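Local coordinates for protein adenosine 5'-monophosphoramidase (Candida albicans, PDB 6IQ1) that probably hydrolyses adenosine 5'-monophosphoramidates to AMP, as a magnesium-dependent homodimeric enzyme of the histidine triad family, at residues 50-54 against 92-96. Coordinates in Å, arbitrary orientation, origin at the centre of the assembly. Numbering follows the deposited sequence.
Sequences GAKLH and QNNGR
Segment 50-54, in the loop between strand 42-46 and helix 58-74, lies against the end of strand 87-94. Its backbone is extended at G50 (-134/147), helical at A51 (-77/-44), extended again at K52 (-117/165), then 3-10 from L53; Q92, N93 and N94 are β, and G95 leaves the strand with positive phi (96/153). K52 and N94 are the pair in register, CA to CA 5.4 Å; 224 Å² is buried in all.

Hydrogen bonding centres on the N94 side-chain carboxamide (chi1 m). Its OD1 accepts the backbone N of L53 at 2.9 Å (165°), the one hydrogen bond between the segments. The side-chain carboxamides of Q92 (chi1 t) and N94 pair side by side: N94 ND2 donates to Q92 OE1 (2.8 Å) and Q92 NE2 to N94 OD1 (3.2 Å), so OD1 serves two donors.

Van der Waals contact fills in around this: K52 CA lies 3.3 Å from N94 OD1, L53 CD1 (chi1 t, chi2 p) 3.6 Å from Q92 OE1, and the K52 side chain (mttt) passes G95, CE to N 3.8 Å. A CB on G95 would come 3.6 Å from K52 NZ and jam against the carbonyl of N94.

K52 NZ hydrogen-bonds the backbone carbonyls of N80 and T82 of the second subunit, and N94 ND2 that of Y88, also of the second subunit. N93 turns its side chain away from the loop and probably contributes to the AMP site. Q92, N93 and N94 pair antiparallel with a strand of the second subunit, so the contact ties the loop to the strand through which the sheet runs on across the HIT-fold dimer.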
loop_
_atom_site.group_PDB
_atom_site.type_symbol
_atom_site.label_atom_id
_atom_site.label_comp_id
_atom_site.label_asym_id
_atom_site.label_seq_id
_atom_site.Cartn_x
_atom_site.Cartn_y
_atom_site.Cartn_z
ATOM N N GLY D 50 -3.729 14.010 -7.261
ATOM C CA GLY D 50 -4.451 14.107 -6.004
ATOM C C GLY D 50 -3.487 13.996 -4.842
ATOM O O GLY D 50 -2.476 13.297 -4.911
ATOM N N ALA D 51 -3.799 14.702 -3.764
ATOM C CA ALA D 51 -2.854 14.684 -2.657
ATOM C C ALA D 51 -2.952 13.386 -1.866
ATOM O O ALA D 51 -1.927 12.788 -1.529
ATOM C CB ALA D 51 -3.070 15.899 -1.753
ATOM N N LYS D 52 -4.164 12.926 -1.579
ATOM C CA LYS D 52 -4.383 11.724 -0.791
ATOM C C LYS D 52 -5.088 10.646 -1.618
ATOM O O LYS D 52 -5.635 10.911 -2.694
ATOM C CB LYS D 52 -5.184 12.054 0.471
ATOM C CG LYS D 52 -4.385 12.848 1.461
ATOM C CD LYS D 52 -5.210 13.282 2.668
ATOM C CE LYS D 52 -4.298 13.870 3.735
ATOM N NZ LYS D 52 -4.991 14.048 5.041
ATOM N N LEU D 53 -5.056 9.406 -1.097
ATOM C CA LEU D 53 -5.675 8.280 -1.791
ATOM C C LEU D 53 -7.125 8.574 -2.175
ATOM O O LEU D 53 -7.565 8.233 -3.275
ATOM C CB LEU D 53 -5.601 7.023 -0.926
ATOM C CG LEU D 53 -5.936 5.745 -1.698
ATOM C CD1 LEU D 53 -4.707 5.289 -2.463
ATOM C CD2 LEU D 53 -6.455 4.645 -0.798
ATOM N N HIS D 54 -7.879 9.229 -1.298
ATOM C CA HIS D 54 -9.282 9.475 -1.615
ATOM C C HIS D 54 -9.492 10.600 -2.646
ATOM O O HIS D 54 -10.640 10.841 -3.044
ATOM C CB HIS D 54 -10.051 9.783 -0.331
ATOM C CG HIS D 54 -9.551 10.982 0.409
ATOM N ND1 HIS D 54 -8.703 10.885 1.492
ATOM C CD2 HIS D 54 -9.789 12.300 0.233
ATOM C CE1 HIS D 54 -8.431 12.096 1.941
ATOM N NE2 HIS D 54 -9.082 12.973 1.199
ATOM N N GLN D 92 1.826 3.463 1.221
ATOM C CA GLN D 92 1.245 4.705 0.722
ATOM C C GLN D 92 0.858 5.562 1.918
ATOM O O GLN D 92 0.199 5.067 2.839
ATOM C CB GLN D 92 0.023 4.436 -0.168
ATOM C CG GLN D 92 -0.337 5.599 -1.078
ATOM C CD GLN D 92 -1.437 6.449 -0.504
ATOM O OE1 GLN D 92 -2.307 5.938 0.197
ATOM N NE2 GLN D 92 -1.407 7.749 -0.780
ATOM N N ASN D 93 1.286 6.827 1.917
ATOM C CA ASN D 93 1.183 7.698 3.083
ATOM C C ASN D 93 0.309 8.907 2.785
ATOM O O ASN D 93 0.404 9.508 1.705
ATOM C CB ASN D 93 2.552 8.188 3.548
ATOM C CG ASN D 93 3.561 7.056 3.749
ATOM O OD1 ASN D 93 3.232 5.962 4.234
ATOM N ND2 ASN D 93 4.812 7.336 3.401
ATOM N N ASN D 94 -0.511 9.285 3.766
ATOM C CA ASN D 94 -1.508 10.341 3.605
ATOM C C ASN D 94 -1.377 11.340 4.751
ATOM O O ASN D 94 -1.779 11.053 5.888
ATOM C CB ASN D 94 -2.897 9.728 3.526
ATOM C CG ASN D 94 -3.034 8.823 2.321
ATOM O OD1 ASN D 94 -3.424 9.271 1.246
ATOM N ND2 ASN D 94 -2.649 7.558 2.472
ATOM N N GLY D 95 -0.799 12.495 4.453
ATOM C CA GLY D 95 -0.651 13.528 5.455
ATOM C C GLY D 95 0.714 13.485 6.122
ATOM O O GLY D 95 1.371 12.438 6.202
ATOM N N ARG D 96 1.149 14.654 6.610
ATOM C CA ARG D 96 2.483 14.806 7.185
ATOM C C ARG D 96 2.730 13.813 8.313
ATOM O O ARG D 96 3.772 13.153 8.354
ATOM C CB ARG D 96 2.665 16.238 7.693
ATOM C CG ARG D 96 2.739 17.311 6.596
ATOM C CD ARG D 96 4.093 17.327 5.875
ATOM N NE ARG D 96 4.051 18.207 4.708
ATOM C CZ ARG D 96 3.438 17.907 3.567
ATOM N NH1 ARG D 96 2.818 16.739 3.427
ATOM N NH2 ARG D 96 3.436 18.775 2.569
#